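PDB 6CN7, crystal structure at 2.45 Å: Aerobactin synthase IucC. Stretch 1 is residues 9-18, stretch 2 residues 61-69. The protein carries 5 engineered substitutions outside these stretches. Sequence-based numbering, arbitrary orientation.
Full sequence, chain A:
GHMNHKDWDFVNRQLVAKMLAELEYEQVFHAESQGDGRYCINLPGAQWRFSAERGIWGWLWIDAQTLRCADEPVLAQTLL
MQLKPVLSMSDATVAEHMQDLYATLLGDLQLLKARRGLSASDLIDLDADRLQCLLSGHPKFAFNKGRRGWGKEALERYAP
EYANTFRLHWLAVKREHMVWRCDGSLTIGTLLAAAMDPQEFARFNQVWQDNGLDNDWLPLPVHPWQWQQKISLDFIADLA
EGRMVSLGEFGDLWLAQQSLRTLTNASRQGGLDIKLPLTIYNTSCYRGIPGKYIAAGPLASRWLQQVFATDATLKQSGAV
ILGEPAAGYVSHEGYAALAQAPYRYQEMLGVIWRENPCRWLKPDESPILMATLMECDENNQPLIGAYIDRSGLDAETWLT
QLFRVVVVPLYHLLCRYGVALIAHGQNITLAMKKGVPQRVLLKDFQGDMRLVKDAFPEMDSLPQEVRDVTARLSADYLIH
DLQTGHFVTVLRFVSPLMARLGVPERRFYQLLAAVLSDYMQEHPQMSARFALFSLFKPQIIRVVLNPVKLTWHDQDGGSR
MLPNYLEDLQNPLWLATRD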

# COMPACT_ATOMS: atom_id res chain seq x y z
N ASP A 9 22.46 9.98 -17.43
CA ASP A 9 22.46 11.17 -18.28
C ASP A 9 21.72 10.91 -19.59
O ASP A 9 20.99 11.78 -20.08
N PHE A 10 21.88 9.71 -20.16
CA PHE A 10 21.19 9.40 -21.40
C PHE A 10 19.68 9.41 -21.20
O PHE A 10 18.94 9.94 -22.04
N VAL A 11 19.20 8.84 -20.09
CA VAL A 11 17.76 8.75 -19.87
C VAL A 11 17.18 10.13 -19.59
O VAL A 11 16.05 10.44 -19.99
N ASN A 12 17.93 10.98 -18.88
CA ASN A 12 17.45 12.34 -18.62
C ASN A 12 17.42 13.17 -19.89
O ASN A 12 16.49 13.95 -20.11
N ARG A 13 18.43 13.02 -20.75
CA ARG A 13 18.45 13.77 -22.01
C ARG A 13 17.30 13.35 -22.91
O ARG A 13 16.61 14.20 -23.49
N GLN A 14 17.07 12.04 -23.04
CA GLN A 14 15.97 11.57 -23.87
C GLN A 14 14.64 12.12 -23.37
O GLN A 14 13.78 12.52 -24.17
N LEU A 15 14.44 12.15 -22.06
CA LEU A 15 13.16 12.61 -21.52
C LEU A 15 13.00 14.12 -21.70
O LEU A 15 11.92 14.59 -22.07
N VAL A 16 14.06 14.89 -21.45
CA VAL A 16 13.99 16.33 -21.67
C VAL A 16 13.64 16.62 -23.12
O VAL A 16 12.78 17.47 -23.42
N ALA A 17 14.29 15.93 -24.06
CA ALA A 17 14.01 16.14 -25.47
C ALA A 17 12.56 15.78 -25.80
O ALA A 17 11.89 16.49 -26.56
N LYS A 18 12.07 14.68 -25.23
CA LYS A 18 10.67 14.30 -25.46
C LYS A 18 9.73 15.37 -24.91
O LYS A 18 8.75 15.73 -25.57
N TRP A 61 12.20 16.96 -34.20
CA TRP A 61 13.04 15.80 -33.92
C TRP A 61 14.31 16.33 -33.25
O TRP A 61 15.23 16.79 -33.93
N ILE A 62 14.34 16.27 -31.93
CA ILE A 62 15.43 16.86 -31.15
C ILE A 62 16.54 15.83 -30.98
O ILE A 62 16.29 14.68 -30.62
N ASP A 63 17.78 16.25 -31.25
CA ASP A 63 18.96 15.44 -30.97
C ASP A 63 19.32 15.63 -29.50
O ASP A 63 19.84 16.68 -29.10
N ALA A 64 19.05 14.60 -28.69
CA ALA A 64 19.16 14.74 -27.24
C ALA A 64 20.58 15.07 -26.79
O ALA A 64 20.77 15.69 -25.74
N GLN A 65 21.59 14.68 -27.57
CA GLN A 65 22.97 14.93 -27.16
C GLN A 65 23.33 16.41 -27.22
O GLN A 65 24.22 16.86 -26.49
N THR A 66 22.66 17.18 -28.07
CA THR A 66 22.96 18.60 -28.22
C THR A 66 22.30 19.47 -27.16
O THR A 66 22.58 20.67 -27.12
N LEU A 67 21.45 18.90 -26.31
CA LEU A 67 20.70 19.71 -25.35
C LEU A 67 21.64 20.49 -24.44
O LEU A 67 22.59 19.93 -23.88
N ARG A 68 21.36 21.79 -24.29
CA ARG A 68 22.10 22.66 -23.40
C ARG A 68 21.13 23.56 -22.65
O ARG A 68 20.20 24.12 -23.25
N CYS A 69 21.34 23.70 -21.34
CA CYS A 69 20.65 24.71 -20.53
C CYS A 69 21.74 25.50 -19.81
O CYS A 69 22.00 25.29 -18.62

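Stretch 2 runs past one side of the helix formed by stretch 1, and the two bury 461 Å² between them. Trp61 points away from the helix and makes no contact. Ile62 (m, t) points toward it, resting its CG2 3.7 Å from Ala17 CB. Asp63 again points away; it organises its own segment, its OD1 accepting a hydrogen bond from Gln65 N (3.2 Å) and its carbonyl O one from Thr66 OG1 (2.7 Å). Ala64 marks the closest backbone approach, with its CA 5.4 Å from Arg13 CA. Such proximity suits its small side chain, whose CB lies 4.0 Å from Arg13 CB, 4.2 Å from Ala17 CB and 3.3 Å from Gln14 OE1. Gln65 (m, m) starts away from the helix, but its end folds back, bringing NE2 to 4.1 Å from Arg13 CD and to the ring edge of Phe10. Leu67 (m, t) points inward, its CD1 3.7 Å from Val16 CG1 and 3.9 Å from Ala17 CB. Its carbonyl O accepts a hydrogen bond from Arg13 NH1 (3.0 Å), which also bonds weakly to Ala64 O (3.4 Å). The extended Arg13 side chain (m, t, t) is further held by a salt bridge from NE to Asp9 OD2 (3.1 Å). Arg68 NH1 donates to the same Leu67 O (2.9 Å), so the two like-charged groups share one acceptor.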

# COMPACT_ATOMS: atom_id res chain seq x y z
CB ASP A 9 23.89 11.61 -18.57
CG ASP A 9 23.95 12.77 -19.55
OD1 ASP A 9 23.55 13.89 -19.16
OD2 ASP A 9 24.40 12.56 -20.69
CB PHE A 10 21.64 8.03 -21.93
CG PHE A 10 20.94 7.60 -23.18
CD1 PHE A 10 21.38 8.04 -24.42
CD2 PHE A 10 19.85 6.75 -23.13
CE1 PHE A 10 20.73 7.64 -25.58
CE2 PHE A 10 19.20 6.35 -24.28
CZ PHE A 10 19.64 6.80 -25.51
CB VAL A 11 17.46 7.76 -18.74
CG1 VAL A 11 15.98 7.73 -18.43
CG2 VAL A 11 17.93 6.37 -19.13
CB ASN A 12 18.32 13.01 -17.56
CG ASN A 12 17.78 12.83 -16.15
OD1 ASN A 12 16.88 13.56 -15.72
ND2 ASN A 12 18.32 11.86 -15.43
CB ARG A 13 19.79 13.57 -22.72
CG ARG A 13 20.93 14.33 -22.07
CD ARG A 13 22.22 14.24 -22.88
NE ARG A 13 23.28 15.00 -22.22
CZ ARG A 13 23.56 16.28 -22.46
NH1 ARG A 13 22.87 16.97 -23.36
NH2 ARG A 13 24.55 16.87 -21.80
CB GLN A 14 15.94 10.04 -23.90
CG GLN A 14 17.19 9.40 -24.49
CD GLN A 14 17.30 9.56 -25.99
OE1 GLN A 14 18.19 10.24 -26.48
NE2 GLN A 14 16.41 8.91 -26.72
CB LEU A 15 13.03 12.23 -20.05
CG LEU A 15 11.72 12.64 -19.37
CD1 LEU A 15 10.51 12.12 -20.15
CD2 LEU A 15 11.67 12.15 -17.93
CB VAL A 16 15.32 17.00 -21.27
CG1 VAL A 16 15.38 18.45 -21.76
CG2 VAL A 16 15.50 16.95 -19.76
CB ALA A 17 14.97 15.33 -26.33
CB LYS A 18 10.38 12.95 -24.81
CG LYS A 18 8.96 12.44 -25.04
CD LYS A 18 8.71 11.12 -24.34
CE LYS A 18 7.24 10.72 -24.46
NZ LYS A 18 6.95 9.42 -23.80
CB TRP A 61 13.37 15.03 -35.19
CG TRP A 61 12.19 14.73 -36.05
CD1 TRP A 61 10.88 14.72 -35.68
CD2 TRP A 61 12.21 14.39 -37.45
NE1 TRP A 61 10.08 14.40 -36.76
CE2 TRP A 61 10.88 14.20 -37.85
CE3 TRP A 61 13.24 14.24 -38.39
CZ2 TRP A 61 10.54 13.86 -39.16
CZ3 TRP A 61 12.90 13.91 -39.69
CH2 TRP A 61 11.56 13.71 -40.06
CB ILE A 62 14.91 17.35 -29.79
CG1 ILE A 62 13.96 18.53 -30.00
CG2 ILE A 62 16.08 17.74 -28.87
CD1 ILE A 62 13.35 19.10 -28.73
CB ASP A 63 20.12 15.84 -31.88
CG ASP A 63 21.36 15.00 -31.66
OD1 ASP A 63 21.39 14.21 -30.69
OD2 ASP A 63 22.31 15.12 -32.46
CB ALA A 64 18.68 13.46 -26.55
CB GLN A 65 23.94 14.12 -28.02
CG GLN A 65 24.00 12.64 -27.65
CD GLN A 65 24.53 12.41 -26.25
OE1 GLN A 65 25.50 13.04 -25.83
NE2 GLN A 65 23.88 11.52 -25.51
CB THR A 66 22.53 19.08 -29.61
OG1 THR A 66 21.10 19.03 -29.71
CG2 THR A 66 23.14 18.22 -30.70
CB LEU A 67 19.77 18.82 -24.52
CG LEU A 67 18.48 18.38 -25.21
CD1 LEU A 67 17.79 17.30 -24.39
CD2 LEU A 67 17.54 19.56 -25.43
CB ARG A 68 23.10 23.54 -24.17
CG ARG A 68 24.20 22.79 -24.87
CD ARG A 68 25.21 22.23 -23.89
NE ARG A 68 26.34 21.64 -24.58
CZ ARG A 68 26.39 20.38 -25.02
NH1 ARG A 68 25.35 19.57 -24.84
NH2 ARG A 68 27.47 19.94 -25.64
CB CYS A 69 19.68 24.07 -19.54
SG CYS A 69 18.58 25.26 -18.73